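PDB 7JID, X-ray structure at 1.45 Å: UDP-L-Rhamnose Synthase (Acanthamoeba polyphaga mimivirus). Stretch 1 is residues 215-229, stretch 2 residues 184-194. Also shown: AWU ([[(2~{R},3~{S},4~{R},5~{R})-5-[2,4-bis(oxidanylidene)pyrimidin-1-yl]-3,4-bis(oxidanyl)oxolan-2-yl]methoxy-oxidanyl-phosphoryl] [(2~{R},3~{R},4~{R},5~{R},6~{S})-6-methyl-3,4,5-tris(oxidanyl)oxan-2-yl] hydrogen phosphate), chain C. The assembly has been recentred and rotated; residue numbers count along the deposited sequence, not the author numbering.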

# COMPACT_ATOMS: atom_id res chain seq x y z
N ASN A 215 -1.49 4.38 -20.78
CA ASN A 215 -1.47 5.86 -20.63
C ASN A 215 -2.72 6.38 -21.34
O ASN A 215 -2.99 6.00 -22.48
CB ASN A 215 -0.15 6.42 -21.18
CG ASN A 215 1.03 6.09 -20.31
OD1 ASN A 215 0.91 5.86 -19.11
ND2 ASN A 215 2.21 6.01 -20.94
N PHE A 216 -3.49 7.21 -20.66
CA PHE A 216 -4.87 7.52 -21.05
C PHE A 216 -5.05 9.03 -20.96
O PHE A 216 -6.02 9.52 -20.38
CB PHE A 216 -5.85 6.71 -20.22
CG PHE A 216 -7.11 6.47 -21.00
CD1 PHE A 216 -7.12 5.57 -22.05
CD2 PHE A 216 -8.28 7.07 -20.61
CE1 PHE A 216 -8.31 5.33 -22.73
CE2 PHE A 216 -9.46 6.86 -21.31
CZ PHE A 216 -9.46 5.95 -22.34
N THR A 217 -4.13 9.73 -21.61
CA THR A 217 -4.19 11.19 -21.84
C THR A 217 -4.31 11.45 -23.35
O THR A 217 -3.89 10.61 -24.17
CB THR A 217 -2.95 11.86 -21.25
OG1 THR A 217 -1.83 11.14 -21.75
CG2 THR A 217 -2.95 11.86 -19.73
N ASN A 218 -4.82 12.62 -23.73
CA ASN A 218 -4.81 13.06 -25.15
C ASN A 218 -3.35 13.17 -25.56
O ASN A 218 -2.48 13.53 -24.74
CB ASN A 218 -5.50 14.40 -25.37
CG ASN A 218 -7.00 14.42 -25.15
OD1 ASN A 218 -7.49 14.29 -24.03
ND2 ASN A 218 -7.72 14.57 -26.25
N PRO A 219 -3.03 12.80 -26.81
CA PRO A 219 -1.64 12.92 -27.25
C PRO A 219 -1.08 14.34 -27.06
O PRO A 219 -1.81 15.32 -27.30
CB PRO A 219 -1.71 12.51 -28.71
CG PRO A 219 -2.81 11.50 -28.72
CD PRO A 219 -3.88 12.07 -27.77
N GLY A 220 0.19 14.41 -26.65
CA GLY A 220 0.92 15.67 -26.57
C GLY A 220 0.74 16.41 -25.25
O GLY A 220 0.22 15.87 -24.25
N LEU A 221 1.35 17.59 -25.20
CA LEU A 221 1.47 18.44 -24.00
C LEU A 221 0.76 19.75 -24.17
O LEU A 221 0.79 20.33 -25.28
CB LEU A 221 2.97 18.69 -23.78
CG LEU A 221 3.82 17.50 -23.38
CD1 LEU A 221 5.29 17.90 -23.37
CD2 LEU A 221 3.36 16.92 -22.04
N VAL A 222 0.17 20.24 -23.10
CA VAL A 222 -0.40 21.59 -23.02
C VAL A 222 -0.01 22.16 -21.67
O VAL A 222 0.11 21.43 -20.67
CB VAL A 222 -1.92 21.58 -23.22
CG1 VAL A 222 -2.65 20.92 -22.04
CG2 VAL A 222 -2.42 22.97 -23.56
N SER A 223 0.15 23.46 -21.62
CA SER A 223 0.44 24.16 -20.34
C SER A 223 -0.78 24.90 -19.85
O SER A 223 -1.68 25.22 -20.63
CB SER A 223 1.58 25.12 -20.45
OG SER A 223 1.19 26.21 -21.24
N HIS A 224 -0.73 25.24 -18.59
CA HIS A 224 -1.76 26.09 -17.94
C HIS A 224 -1.85 27.40 -18.74
O HIS A 224 -2.96 27.88 -18.97
CB HIS A 224 -1.40 26.33 -16.49
CG HIS A 224 -1.05 25.12 -15.68
ND1 HIS A 224 -0.02 24.25 -16.05
CD2 HIS A 224 -1.55 24.66 -14.52
CE1 HIS A 224 0.09 23.31 -15.11
NE2 HIS A 224 -0.84 23.53 -14.20
N ASN A 225 -0.71 27.98 -19.08
CA ASN A 225 -0.73 29.26 -19.82
C ASN A 225 -1.41 29.07 -21.16
O ASN A 225 -2.14 29.98 -21.57
CB ASN A 225 0.67 29.83 -19.96
CG ASN A 225 1.18 30.49 -18.71
OD1 ASN A 225 0.48 30.63 -17.71
ND2 ASN A 225 2.46 30.84 -18.77
N GLU A 226 -1.16 27.97 -21.87
CA GLU A 226 -1.80 27.80 -23.20
C GLU A 226 -3.33 27.72 -23.02
O GLU A 226 -4.07 28.31 -23.83
CB GLU A 226 -1.33 26.56 -23.94
CG GLU A 226 0.05 26.67 -24.52
CD GLU A 226 0.54 25.33 -25.03
OE1 GLU A 226 0.69 24.46 -24.20
OE2 GLU A 226 0.77 25.18 -26.24
N ILE A 227 -3.80 27.02 -21.98
CA ILE A 227 -5.25 26.86 -21.71
C ILE A 227 -5.86 28.22 -21.34
O ILE A 227 -6.87 28.59 -21.97
CB ILE A 227 -5.52 25.84 -20.59
CG1 ILE A 227 -5.10 24.45 -21.03
CG2 ILE A 227 -7.01 25.89 -20.20
CD1 ILE A 227 -5.03 23.50 -19.88
N LEU A 228 -5.23 28.97 -20.46
CA LEU A 228 -5.82 30.26 -20.03
C LEU A 228 -5.78 31.21 -21.23
O LEU A 228 -6.69 31.99 -21.34
CB LEU A 228 -5.07 30.82 -18.82
CG LEU A 228 -5.31 29.99 -17.56
CD1 LEU A 228 -4.29 30.32 -16.50
CD2 LEU A 228 -6.74 30.15 -17.06
N SER A 229 -4.71 31.17 -22.02
CA SER A 229 -4.61 31.99 -23.27
C SER A 229 -5.77 31.65 -24.24
O SER A 229 -6.34 32.59 -24.85
CB SER A 229 -3.26 31.85 -23.90
OG SER A 229 -2.25 32.42 -23.09
PA AWU C . -4.62 20.65 -7.85
O1A AWU C . -3.88 20.76 -6.57
O2A AWU C . -5.90 21.45 -8.01
O3A AWU C . -5.19 19.19 -8.28
PB AWU C . -4.62 17.72 -7.79
O1B AWU C . -3.09 17.53 -7.95
O2B AWU C . -5.27 17.39 -6.42
O3B AWU C . -5.29 16.85 -8.95
C5' AWU C . -5.85 13.28 -9.12
O5' AWU C . -6.05 14.67 -9.01
C4' AWU C . -5.43 12.93 -10.54
O4' AWU C . -5.04 11.54 -10.66
C3' AWU C . -4.26 13.78 -10.92
O3' AWU C . -4.08 13.67 -12.30
C2' AWU C . -4.50 15.27 -10.67
C1' AWU C . -5.03 15.52 -9.33
N1 AWU C . -1.95 24.85 -9.33
C2 AWU C . -1.62 26.17 -9.59
O2 AWU C . -1.25 26.50 -10.74
N3 AWU C . -1.82 27.11 -8.61
C4 AWU C . -2.20 26.76 -7.35
O4 AWU C . -2.40 27.70 -6.50
C5 AWU C . -2.56 25.43 -7.09
C6 AWU C . -2.33 24.46 -8.06
C1C AWU C . -1.76 23.80 -10.37
C2C AWU C . -1.01 22.54 -9.94
C3C AWU C . -1.61 21.48 -10.91
C4C AWU C . -3.01 22.00 -11.08
C5C AWU C . -4.08 21.21 -10.37
C6' AWU C . -7.19 12.66 -8.73
O2' AWU C . -5.53 15.69 -11.53
O2C AWU C . 0.36 22.73 -10.17
O3C AWU C . -1.00 21.56 -12.18
O4C AWU C . -3.07 23.31 -10.54
O5C AWU C . -3.64 21.04 -9.00
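Stretch 2 184-194: RICSIPNSMTI

The two stretches pair through a single antiparallel bridge, Val222 with Asn190, and the pairing spreads no further as a ladder; beyond it, one more backbone bond, from Asn218 N to Met192 O, is supplemented by side chains and water. At the bridge the CA atoms lie 5.5 Å apart and both bonds are made: Val222 N donates to Asn190 O at 3.0 Å, and Asn190 N donates to Val222 O at 2.9 Å. CA-H...O contacts flank them, Leu221 CA to Asn190 O at 3.4 Å and Pro189 CA to Val222 O at 3.5 Å.

Stretch 2 runs antiparallel to stretch 1, so that Thr193 faces Thr217, Asn190 lies near Leu221, Pro189 near Ser223, and Ser187 near His224. Its backbone is largely extended. Stretch 1 is also largely extended from Thr217 to Ser223, except that Gly220 has a positive phi of 87°, which favours glycine; it then turns into a helix.

At the Thr193 end, backbone and side chains both take part. Asn218 N donates to Met192 O at 2.9 Å, a backbone bond, while the asparagine side chain, in the m rotamer, brings OD1 to accept from Ile194 N at 2.9 Å. Ile194 is itself the N-cap residue of a following helix. An amide side chain suits this place because its carbonyl imitates a backbone acceptor. The hydroxyl of Thr193 does the converse, OG1 donating to Phe216 O at 2.7 Å. Between this end and the bridge, two waters fill the gap. One accepts from Met192 N at 2.8 Å and donates to Asn218 O at 2.8 Å and Gly220 O at 2.7 Å, within reach of more acceptors than it has protons; the other hydrogen-bonds to Ser191 OG at 2.7 Å and Thr217 OG1 at 2.9 Å.

Apolar side chains pack around the bridge. Leu221 CB meets Pro189 CB at 4.1 Å, and Leu221 CD2 approaches Asn190 C to 3.3 Å. Met192 starts away from stretch 1, but its long, flexible side chain returns: CE reaches Val222 CG1 at 3.7 Å, and SD lies 4.1 Å from Ile227 CD1.

Ser223 caps the helix, its OG accepting from Glu226 N at 3.0 Å, while Ser223 N donates to Glu226 OE1 at 2.8 Å. The short serine side chain can thus occupy a first-turn amide that has no helical carbonyl before it. Ser187 supplies a similar acceptor from the other stretch: its OG takes the hydrogen of Asn225 N at 2.9 Å. Farther along, Leu228 CD1 packs on Ile185 CG1 at 3.7 Å.

His224 points toward stretch 2 and links the contact to the bound nucleotide sugar. Cys186 O lies over one face of its ring, 3.2 Å from CE1, and Ile185 CG2 touches His224 CB at 3.5 Å. At the ring edge, His224 NE2 hydrogen-bonds to AWU O3C at 2.8 Å. Stretch 2 reads the uracil with its backbone: AWU N3 donates to Arg184 O at 2.8 Å, and Cys186 N donates to AWU O2 at 2.9 Å.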

# COMPACT_ATOMS: atom_id res chain seq x y z
N ARG A 184 -2.64 32.32 -8.37
CA ARG A 184 -1.35 32.20 -9.07
C ARG A 184 -1.29 30.84 -9.78
O ARG A 184 -1.78 29.85 -9.19
CB ARG A 184 -0.16 32.39 -8.11
CG ARG A 184 -0.12 33.78 -7.48
CD ARG A 184 1.26 34.11 -6.93
NE ARG A 184 1.47 33.32 -5.75
CZ ARG A 184 2.64 33.07 -5.16
NH1 ARG A 184 3.78 33.52 -5.64
NH2 ARG A 184 2.64 32.32 -4.08
N ILE A 185 -0.68 30.85 -10.96
CA ILE A 185 -0.65 29.68 -11.87
C ILE A 185 0.80 29.25 -12.00
O ILE A 185 1.63 30.06 -12.40
CB ILE A 185 -1.25 30.06 -13.23
CG1 ILE A 185 -2.72 30.49 -13.10
CG2 ILE A 185 -1.06 28.94 -14.23
CD1 ILE A 185 -3.67 29.45 -12.58
N CYS A 186 1.05 27.97 -11.69
CA CYS A 186 2.34 27.33 -11.98
C CYS A 186 2.22 26.70 -13.36
O CYS A 186 1.62 25.61 -13.44
CB CYS A 186 2.72 26.34 -10.89
SG CYS A 186 4.32 25.61 -11.19
N SER A 187 2.65 27.40 -14.42
CA SER A 187 2.43 26.92 -15.81
C SER A 187 3.52 25.92 -16.20
O SER A 187 4.70 26.29 -16.37
CB SER A 187 2.29 28.04 -16.82
OG SER A 187 1.95 27.57 -18.12
N ILE A 188 3.15 24.69 -16.49
CA ILE A 188 4.11 23.64 -16.90
C ILE A 188 3.43 22.76 -17.94
O ILE A 188 2.30 22.32 -17.72
CB ILE A 188 4.60 22.80 -15.68
CG1 ILE A 188 5.33 23.64 -14.61
CG2 ILE A 188 5.48 21.65 -16.16
CD1 ILE A 188 5.66 22.88 -13.33
N PRO A 189 4.09 22.44 -19.08
CA PRO A 189 3.51 21.53 -20.08
C PRO A 189 3.24 20.15 -19.45
O PRO A 189 4.11 19.59 -18.80
CB PRO A 189 4.55 21.47 -21.20
CG PRO A 189 5.31 22.78 -21.04
CD PRO A 189 5.37 22.98 -19.55
N ASN A 190 2.09 19.57 -19.78
CA ASN A 190 1.66 18.32 -19.15
C ASN A 190 0.74 17.52 -20.06
O ASN A 190 0.03 18.14 -20.91
CB ASN A 190 0.85 18.64 -17.90
CG ASN A 190 1.69 18.68 -16.65
OD1 ASN A 190 2.04 17.63 -16.12
ND2 ASN A 190 1.97 19.90 -16.17
N SER A 191 0.76 16.21 -19.89
CA SER A 191 -0.23 15.28 -20.45
C SER A 191 -1.50 15.40 -19.63
O SER A 191 -1.44 15.23 -18.39
CB SER A 191 0.27 13.90 -20.50
OG SER A 191 1.30 13.73 -21.46
N MET A 192 -2.63 15.56 -20.31
CA MET A 192 -3.95 15.73 -19.65
C MET A 192 -5.00 14.91 -20.40
O MET A 192 -4.77 14.58 -21.53
CB MET A 192 -4.39 17.19 -19.56
CG MET A 192 -3.28 18.14 -19.22
SD MET A 192 -3.95 19.75 -18.73
CE MET A 192 -2.42 20.65 -18.36
N THR A 193 -6.11 14.67 -19.73
CA THR A 193 -7.22 13.80 -20.21
C THR A 193 -8.47 14.64 -20.37
O THR A 193 -8.98 15.13 -19.37
CB THR A 193 -7.49 12.68 -19.21
OG1 THR A 193 -6.31 11.88 -19.03
CG2 THR A 193 -8.57 11.73 -19.69
N ILE A 194 -8.98 14.78 -21.61
CA ILE A 194 -10.29 15.40 -21.85
C ILE A 194 -11.36 14.31 -21.74
O ILE A 194 -11.41 13.43 -22.60
CB ILE A 194 -10.36 16.15 -23.18
CG1 ILE A 194 -9.29 17.26 -23.22
CG2 ILE A 194 -11.78 16.70 -23.32
CD1 ILE A 194 -9.18 17.92 -24.53
O HOH W 1 -0.18 12.71 -23.53
O HOH W 2 -2.23 15.74 -23.04